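Lectin 2 (Agrocybe aegerita, PDB 4TQJ) is a lectin that specifically recognises non-reducing terminal N-acetylglucosamine and folds as a beta-propeller containing FG-GAP-like repeats. Local coordinates at residues V299-A304 / R340-L345; K325-Q330 / G373-L378; I354-K359 / C396-L401. The protein carries 1 engineered substitution. All blocks are in the same frame, centred on the assembly; numbering follows the deposited sequence.

Contact 1 (V299-A304 / R340-L345); sequences VGFGNA and RFVVDL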
loop_
_atom_site.group_PDB
_atom_site.type_symbol
_atom_site.label_atom_id
_atom_site.label_comp_id
_atom_site.label_asym_id
_atom_site.label_seq_id
_atom_site.Cartn_x
_atom_site.Cartn_y
_atom_site.Cartn_z
ATOM N N VAL A 299 1.547 23.238 13.319
ATOM C CA VAL A 299 0.096 23.134 13.244
ATOM C C VAL A 299 -0.519 23.111 14.642
ATOM O O VAL A 299 -0.083 22.353 15.509
ATOM C CB VAL A 299 -0.350 21.828 12.561
ATOM C CG1 VAL A 299 -1.874 21.815 12.429
ATOM C CG2 VAL A 299 0.345 21.648 11.209
ATOM N N GLY A 300 -1.543 23.923 14.859
ATOM C CA GLY A 300 -2.162 23.995 16.172
ATOM C C GLY A 300 -3.673 24.090 16.132
ATOM O O GLY A 300 -4.232 24.913 15.412
ATOM N N PHE A 301 -4.334 23.254 16.925
ATOM C CA PHE A 301 -5.787 23.260 17.023
ATOM C C PHE A 301 -6.168 24.222 18.145
ATOM O O PHE A 301 -6.164 23.860 19.322
ATOM C CB PHE A 301 -6.321 21.846 17.273
ATOM C CG PHE A 301 -6.126 20.911 16.095
ATOM C CD1 PHE A 301 -7.147 20.706 15.176
ATOM C CD2 PHE A 301 -4.907 20.271 15.886
ATOM C CE1 PHE A 301 -6.960 19.866 14.062
ATOM C CE2 PHE A 301 -4.712 19.425 14.782
ATOM C CZ PHE A 301 -5.744 19.216 13.876
ATOM N N GLY A 302 -6.454 25.465 17.763
ATOM C CA GLY A 302 -6.755 26.517 18.714
ATOM C C GLY A 302 -8.235 26.587 19.046
ATOM O O GLY A 302 -8.951 25.583 18.971
ATOM N N ASN A 303 -8.695 27.779 19.410
ATOM C CA ASN A 303 -10.083 27.973 19.809
ATOM C C ASN A 303 -11.026 28.048 18.610
ATOM O O ASN A 303 -12.007 27.324 18.546
ATOM C CB ASN A 303 -10.220 29.233 20.675
ATOM C CG ASN A 303 -9.535 29.088 22.016
ATOM O OD1 ASN A 303 -9.741 28.098 22.718
ATOM N ND2 ASN A 303 -8.700 30.068 22.373
ATOM N N ALA A 304 -10.714 28.921 17.662
ATOM C CA ALA A 304 -11.596 29.151 16.527
ATOM C C ALA A 304 -11.404 28.107 15.426
ATOM O O ALA A 304 -12.213 28.004 14.517
ATOM C CB ALA A 304 -11.389 30.542 15.965
ATOM N N ARG A 340 -7.345 13.890 17.320
ATOM C CA ARG A 340 -6.985 14.597 16.096
ATOM C C ARG A 340 -5.587 14.224 15.601
ATOM O O ARG A 340 -4.690 13.949 16.401
ATOM C CB ARG A 340 -7.141 16.112 16.273
ATOM C CG ARG A 340 -8.618 16.555 16.280
ATOM C CD ARG A 340 -8.804 17.888 16.990
ATOM N NE ARG A 340 -8.693 17.729 18.441
ATOM C CZ ARG A 340 -8.806 18.729 19.309
ATOM N NH1 ARG A 340 -9.034 19.954 18.875
ATOM N NH2 ARG A 340 -8.691 18.504 20.610
ATOM N N PHE A 341 -5.432 14.195 14.278
ATOM C CA PHE A 341 -4.179 13.805 13.648
ATOM C C PHE A 341 -3.854 14.735 12.493
ATOM O O PHE A 341 -4.747 15.273 11.824
ATOM C CB PHE A 341 -4.246 12.367 13.110
ATOM C CG PHE A 341 -4.853 11.371 14.069
ATOM C CD1 PHE A 341 -4.050 10.560 14.842
ATOM C CD2 PHE A 341 -6.236 11.246 14.186
ATOM C CE1 PHE A 341 -4.613 9.625 15.718
ATOM C CE2 PHE A 341 -6.799 10.324 15.062
ATOM C CZ PHE A 341 -5.983 9.506 15.820
ATOM N N VAL A 342 -2.565 14.914 12.262
ATOM C CA VAL A 342 -2.075 15.680 11.127
ATOM C C VAL A 342 -1.128 14.763 10.353
ATOM O O VAL A 342 0.023 14.563 10.750
ATOM C CB VAL A 342 -1.362 16.964 11.577
ATOM C CG1 VAL A 342 -0.975 17.809 10.367
ATOM C CG2 VAL A 342 -2.251 17.763 12.566
ATOM N N VAL A 343 -1.641 14.174 9.274
ATOM C CA VAL A 343 -0.920 13.157 8.502
ATOM C C VAL A 343 -1.339 13.188 7.033
ATOM O O VAL A 343 -2.440 13.586 6.717
ATOM C CB VAL A 343 -1.180 11.716 9.043
ATOM C CG1 VAL A 343 -0.577 11.511 10.436
ATOM C CG2 VAL A 343 -2.658 11.389 9.034
ATOM N N ASP A 344 -0.463 12.745 6.141
ATOM C CA ASP A 344 -0.806 12.669 4.730
ATOM C C ASP A 344 -1.738 11.479 4.521
ATOM O O ASP A 344 -1.400 10.339 4.855
ATOM C CB ASP A 344 0.461 12.517 3.877
ATOM C CG ASP A 344 0.207 12.727 2.397
ATOM O OD1 ASP A 344 -0.861 13.289 2.057
ATOM O OD2 ASP A 344 1.084 12.333 1.573
ATOM N N LEU A 345 -2.922 11.760 3.994
ATOM C CA LEU A 345 -3.881 10.719 3.648
ATOM C C LEU A 345 -3.943 10.496 2.140
ATOM O O LEU A 345 -4.619 9.566 1.675
ATOM C CB LEU A 345 -5.273 11.104 4.135
ATOM C CG LEU A 345 -5.442 11.262 5.635
ATOM C CD1 LEU A 345 -6.805 11.921 5.952
ATOM C CD2 LEU A 345 -5.303 9.902 6.290
HETATM O O HOH W 1 -8.746 22.460 20.165
#
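NH1 of R340 gives a hydrogen bond to a water, which joins it to the backbone oxygen of F301. The R340 NH1 to water distance is 2.8 Å. The water lies at the edge of the guanidinium, in its plane, and is 3.1 Å from F301 O, to which it can donate. NH1 also bonds to the backbone oxygen of F327, in the loop that leads from one blade of the propeller to the next. No direct hydrogen bond joins 299-304 to 340-345.

The aliphatic part of R340 packs over one face of the F301 ring. R340 CD stands 4.1 Å from the centroid of that ring, 26° off its normal, which makes a CH-pi contact. The R340 chain bends at its third torsion, and NH1 comes to within 3.7 Å of F301 CB. The ring and guanidinium planes are 62° apart, so the two groups are not stacked.

V342 meets the same ring at its edge. V342 CG2 lies 3.7 Å from F301 CE2, close to the ring plane. Its other methyl, CG1, is anti to the backbone N and packs 4.1 Å from V299 CG2.

Strands 299-301 and 340-343 belong to neighbouring blades. They run nearly antiparallel at 161°, with axes 9.4 Å apart, so side chains fill the gap between the two sheets. Valines and a phenylalanine form an apolar part. R340 adds its aliphatic chain to it and carries its polar end to the backbone oxygen of F327 and the water, which probably offsets the cost of burying its charge.

Contact 2 (K325-Q330 / G373-L378); sequences KDFGVQ and GPVKAL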
loop_
_atom_site.group_PDB
_atom_site.type_symbol
_atom_site.label_atom_id
_atom_site.label_comp_id
_atom_site.label_asym_id
_atom_site.label_seq_id
_atom_site.Cartn_x
_atom_site.Cartn_y
_atom_site.Cartn_z
ATOM N N LYS A 325 -11.613 26.680 9.774
ATOM C CA LYS A 325 -12.540 27.040 10.843
ATOM C C LYS A 325 -13.288 25.829 11.392
ATOM O O LYS A 325 -14.524 25.785 11.380
ATOM C CB LYS A 325 -13.526 28.113 10.357
ATOM C CG LYS A 325 -12.847 29.416 9.920
ATOM C CD LYS A 325 -13.804 30.344 9.177
ATOM C CE LYS A 325 -13.233 31.747 9.052
ATOM N NZ LYS A 325 -11.926 31.756 8.338
ATOM N N ASP A 326 -12.528 24.853 11.889
ATOM C CA ASP A 326 -13.102 23.642 12.459
ATOM C C ASP A 326 -12.071 22.925 13.316
ATOM O O ASP A 326 -10.905 23.328 13.356
ATOM C CB ASP A 326 -13.589 22.697 11.348
ATOM C CG ASP A 326 -14.894 22.003 11.709
ATOM O OD1 ASP A 326 -15.097 21.676 12.906
ATOM O OD2 ASP A 326 -15.723 21.803 10.798
ATOM N N PHE A 327 -12.511 21.867 13.996
ATOM C CA PHE A 327 -11.640 21.023 14.819
ATOM C C PHE A 327 -11.089 21.749 16.039
ATOM O O PHE A 327 -10.095 21.320 16.635
ATOM C CB PHE A 327 -10.477 20.466 13.997
ATOM C CG PHE A 327 -10.911 19.555 12.892
ATOM C CD1 PHE A 327 -11.413 18.303 13.179
ATOM C CD2 PHE A 327 -10.831 19.959 11.572
ATOM C CE1 PHE A 327 -11.805 17.459 12.173
ATOM C CE2 PHE A 327 -11.239 19.118 10.562
ATOM C CZ PHE A 327 -11.720 17.871 10.874
ATOM N N GLY A 328 -11.735 22.851 16.407
ATOM C CA GLY A 328 -11.258 23.653 17.514
ATOM C C GLY A 328 -12.154 23.617 18.730
ATOM O O GLY A 328 -13.220 22.980 18.727
ATOM N N VAL A 329 -11.730 24.331 19.771
ATOM C CA VAL A 329 -12.487 24.367 21.023
ATOM C C VAL A 329 -13.894 24.944 20.824
ATOM O O VAL A 329 -14.856 24.481 21.429
ATOM C CB VAL A 329 -11.749 25.167 22.118
ATOM C CG1 VAL A 329 -12.556 25.174 23.425
ATOM C CG2 VAL A 329 -10.346 24.595 22.348
ATOM N N GLN A 330 -14.010 25.963 19.991
ATOM C CA GLN A 330 -15.311 26.583 19.724
ATOM C C GLN A 330 -16.311 25.565 19.176
ATOM O O GLN A 330 -17.472 25.536 19.586
ATOM C CB GLN A 330 -15.130 27.734 18.749
ATOM C CG GLN A 330 -16.403 28.337 18.213
ATOM C CD GLN A 330 -16.106 29.373 17.182
ATOM O OE1 GLN A 330 -15.164 30.149 17.326
ATOM N NE2 GLN A 330 -16.884 29.386 16.114
ATOM N N GLY A 373 -9.151 22.299 2.416
ATOM C CA GLY A 373 -10.425 22.265 1.719
ATOM C C GLY A 373 -11.578 22.148 2.691
ATOM O O GLY A 373 -11.373 22.126 3.903
ATOM N N PRO A 374 -12.810 22.081 2.166
ATOM C CA PRO A 374 -13.968 21.965 3.054
ATOM C C PRO A 374 -13.912 20.682 3.874
ATOM O O PRO A 374 -13.421 19.649 3.402
ATOM C CB PRO A 374 -15.162 21.942 2.090
ATOM C CG PRO A 374 -14.599 21.648 0.761
ATOM C CD PRO A 374 -13.198 22.167 0.751
ATOM N N VAL A 375 -14.407 20.759 5.102
ATOM C CA VAL A 375 -14.461 19.601 5.978
ATOM C C VAL A 375 -15.490 18.644 5.423
ATOM O O VAL A 375 -16.509 19.063 4.889
ATOM C CB VAL A 375 -14.865 19.994 7.409
ATOM C CG1 VAL A 375 -15.015 18.767 8.279
ATOM C CG2 VAL A 375 -13.842 20.972 7.999
ATOM N N LYS A 376 -15.215 17.356 5.541
ATOM C CA LYS A 376 -16.087 16.341 4.982
ATOM C C LYS A 376 -16.299 15.218 5.971
ATOM O O LYS A 376 -15.389 14.845 6.698
ATOM C CB LYS A 376 -15.491 15.785 3.684
ATOM C CG LYS A 376 -15.736 16.667 2.475
ATOM C CD LYS A 376 -15.386 15.941 1.179
ATOM C CE LYS A 376 -13.884 15.789 1.035
ATOM N NZ LYS A 376 -13.216 17.129 1.177
ATOM N N ALA A 377 -17.511 14.681 6.002
ATOM C CA ALA A 377 -17.787 13.507 6.819
ATOM C C ALA A 377 -17.259 12.282 6.099
ATOM O O ALA A 377 -17.750 11.925 5.033
ATOM C CB ALA A 377 -19.286 13.370 7.064
ATOM N N LEU A 378 -16.251 11.641 6.675
ATOM C CA LEU A 378 -15.637 10.469 6.073
ATOM C C LEU A 378 -16.320 9.179 6.533
ATOM O O LEU A 378 -16.530 8.271 5.728
ATOM C CB LEU A 378 -14.133 10.444 6.384
ATOM C CG LEU A 378 -13.263 9.203 6.158
ATOM C CD1 LEU A 378 -13.104 8.862 4.682
ATOM C CD2 LEU A 378 -11.896 9.451 6.780
#
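The seam between two adjacent propeller blades, well out from the centre of the chain, is where D326 and F327 meet V375. Segment 325-330 is in the loop that leaves strand 321-324 and heads for the next blade. Segment 373-378 enters strand 376-379, an outermost strand of that next blade. V375 is the residue that bridges the seam.

V375 CG2 does most of the touching. It lies 3.5 Å from D326 OD2 and 3.8 Å from D326 CB, so the methyl rests against the aspartate side chain. The two side chains cross at about a right angle. The same methyl is 4.1 Å from F327 CE2 and meets the ring obliquely. These are van der Waals contacts, and no hydrogen bond passes between the segments.

The D326 carboxylate is held from its own side of the seam. F327 N donates to D326 OD1 over 2.8 Å, with an N-H...O angle of 147°. OD1 accepts with its anti lone pair, on the side away from OD2. This bond probably helps to hold the carboxylate with OD2 toward V375. The backbone of F327 is in a left-handed conformation (phi 67°), and its side chain runs into the next blade, where it also packs on I353 and L362. The F327 ring meets that of W333 as well.

V375 also packs on L362, and L378 touches V36 of the second subunit. The contact is a blade-to-blade junction of a beta-propeller. Here the connecting loop lays F327 against the sheet that follows.

Contact 3 (I354-K359 / C396-L401); sequences IGFGEK and CWMANL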
loop_
_atom_site.group_PDB
_atom_site.type_symbol
_atom_site.label_atom_id
_atom_site.label_comp_id
_atom_site.label_asym_id
_atom_site.label_seq_id
_atom_site.Cartn_x
_atom_site.Cartn_y
_atom_site.Cartn_z
ATOM N N ILE A 354 -7.406 14.956 10.069
ATOM C CA ILE A 354 -8.523 14.063 10.335
ATOM C C ILE A 354 -8.827 14.088 11.825
ATOM O O ILE A 354 -7.919 14.119 12.659
ATOM C CB ILE A 354 -8.254 12.618 9.855
ATOM C CG1 ILE A 354 -9.428 11.695 10.227
ATOM C CG2 ILE A 354 -6.975 12.084 10.469
ATOM C CD1 ILE A 354 -9.336 10.290 9.617
ATOM N N GLY A 355 -10.110 14.101 12.155
ATOM C CA GLY A 355 -10.527 14.195 13.543
ATOM C C GLY A 355 -11.615 13.194 13.849
ATOM O O GLY A 355 -12.616 13.144 13.140
ATOM N N PHE A 356 -11.405 12.386 14.888
ATOM C CA PHE A 356 -12.421 11.453 15.354
ATOM C C PHE A 356 -13.295 12.195 16.359
ATOM O O PHE A 356 -12.904 12.368 17.512
ATOM C CB PHE A 356 -11.787 10.227 16.025
ATOM C CG PHE A 356 -10.873 9.415 15.115
ATOM C CD1 PHE A 356 -10.764 9.699 13.764
ATOM C CD2 PHE A 356 -10.118 8.375 15.631
ATOM C CE1 PHE A 356 -9.915 8.946 12.938
ATOM C CE2 PHE A 356 -9.265 7.633 14.820
ATOM C CZ PHE A 356 -9.165 7.924 13.470
ATOM N N GLY A 357 -14.464 12.641 15.914
ATOM C CA GLY A 357 -15.319 13.510 16.715
ATOM C C GLY A 357 -16.305 12.801 17.630
ATOM O O GLY A 357 -16.119 11.642 17.985
ATOM N N GLU A 358 -17.350 13.517 18.032
ATOM C CA GLU A 358 -18.337 12.966 18.955
ATOM C C GLU A 358 -19.088 11.803 18.311
ATOM O O GLU A 358 -19.213 10.739 18.904
ATOM C CB GLU A 358 -19.331 14.048 19.408
ATOM C CG GLU A 358 -20.231 13.619 20.553
ATOM C CD GLU A 358 -19.521 13.572 21.895
ATOM O OE1 GLU A 358 -18.293 13.776 21.951
ATOM O OE2 GLU A 358 -20.195 13.336 22.911
ATOM N N LYS A 359 -19.569 12.020 17.092
ATOM C CA LYS A 359 -20.403 11.042 16.398
ATOM C C LYS A 359 -19.922 10.782 14.969
ATOM O O LYS A 359 -20.427 9.885 14.286
ATOM C CB LYS A 359 -21.852 11.537 16.348
ATOM C CG LYS A 359 -22.328 12.214 17.631
ATOM C CD LYS A 359 -22.128 11.331 18.868
ATOM C CE LYS A 359 -23.290 10.384 19.093
ATOM N NZ LYS A 359 -24.595 11.113 19.221
ATOM N N CYS A 396 -6.091 4.583 19.547
ATOM C CA CYS A 396 -6.133 4.728 18.094
ATOM C C CYS A 396 -4.885 5.397 17.589
ATOM O O CYS A 396 -4.395 6.361 18.184
ATOM C CB CYS A 396 -7.304 5.597 17.659
ATOM S SG CYS A 396 -8.866 4.836 17.833
ATOM N N TRP A 397 -4.389 4.904 16.468
ATOM C CA TRP A 397 -3.216 5.469 15.844
ATOM C C TRP A 397 -3.477 5.606 14.347
ATOM O O TRP A 397 -4.275 4.855 13.769
ATOM C CB TRP A 397 -2.023 4.525 15.996
ATOM C CG TRP A 397 -1.581 4.140 17.391
ATOM C CD1 TRP A 397 -1.523 2.871 17.907
ATOM C CD2 TRP A 397 -1.064 5.008 18.411
ATOM N NE1 TRP A 397 -1.020 2.900 19.183
ATOM C CE2 TRP A 397 -0.730 4.198 19.518
ATOM C CE3 TRP A 397 -0.857 6.391 18.498
ATOM C CZ2 TRP A 397 -0.209 4.725 20.696
ATOM C CZ3 TRP A 397 -0.342 6.913 19.668
ATOM C CH2 TRP A 397 -0.026 6.083 20.753
ATOM N N MET A 398 -2.791 6.546 13.714
ATOM C CA MET A 398 -2.598 6.481 12.273
ATOM C C MET A 398 -1.295 5.714 12.040
ATOM O O MET A 398 -0.361 5.835 12.830
ATOM C CB MET A 398 -2.521 7.880 11.655
ATOM C CG MET A 398 -3.751 8.751 11.920
ATOM S SD MET A 398 -5.308 8.039 11.325
ATOM C CE MET A 398 -4.975 7.823 9.577
ATOM N N ALA A 399 -1.244 4.915 10.974
ATOM C CA ALA A 399 -0.040 4.167 10.612
ATOM C C ALA A 399 -0.089 3.770 9.140
ATOM O O ALA A 399 -1.161 3.651 8.571
ATOM C CB ALA A 399 0.101 2.926 11.480
ATOM N N ASN A 400 1.071 3.587 8.519
ATOM C CA ASN A 400 1.112 3.068 7.157
ATOM C C ASN A 400 1.271 1.553 7.204
ATOM O O ASN A 400 2.363 1.021 7.419
ATOM C CB ASN A 400 2.233 3.716 6.343
ATOM C CG ASN A 400 2.193 5.239 6.407
ATOM O OD1 ASN A 400 2.786 5.847 7.295
ATOM N ND2 ASN A 400 1.495 5.856 5.466
ATOM N N LEU A 401 0.161 0.855 7.035
ATOM C CA LEU A 401 0.183 -0.595 7.092
ATOM C C LEU A 401 1.107 -1.172 6.035
ATOM O O LEU A 401 1.775 -2.167 6.266
ATOM C CB LEU A 401 -1.231 -1.133 6.938
ATOM C CG LEU A 401 -2.041 -0.755 8.175
ATOM C CD1 LEU A 401 -3.503 -1.062 7.984
ATOM C CD2 LEU A 401 -1.478 -1.504 9.371
#
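Sulfur and aromatic groups meet first where C396 reaches F356. C396 SG is 5.3 Å from the centroid of the F356 ring and 80° off its normal. The sulfur is therefore at the ring edge, not over a face. C396 CB lies at the same edge, 4.0 Å from F356 CE2.

The second sulfur comes from M398. Its SD is 4.4 Å from F356 CZ, approaching the ring obliquely, and 4.5 Å from I354 CG2. All three M398 torsions are near -58°, and this curled chain carries SD toward the other strand. I354 CD1 lies in the plane of the F356 ring, at its edge, so I354 and F356 also pack together within their own strand.

No hydrogen bond links the two segments. The contact is buried and apolar, with sulfur, methyl and ring atoms at loose van der Waals distances.

Strand 354-356 runs nearly antiparallel to strand 396-399, at 159°, with axes 10.6 Å apart. The first lies beside strand 339-343 in its sheet. The second pairs with strand 20-25 in the next sheet. I21 of that strand packs on both F356 and M398, and F341 of strand 339-343 touches both I354 and M398.

In the fold
All three contacts join consecutive blades and involve the sheet of strands 339-343, 352-356, 361-364 and 376-379. Contacts 1 and 2 join it to the preceding blade. Their centres are about 10 Å apart, and their segments alternate along the chain. Contact 3 follows contact 1 in sequence and lies about 12 Å from it, centre to centre. It faces the following blade, where C-terminal strand 395-399 pairs with N-terminal strand 20-25 and so closes the propeller ring. Contact 2 is about 14 Å from contact 3, centre to centre, and lies farther from the chain centre. One blade is thus packed against both its neighbours, through strands near the centre and a loop farther out.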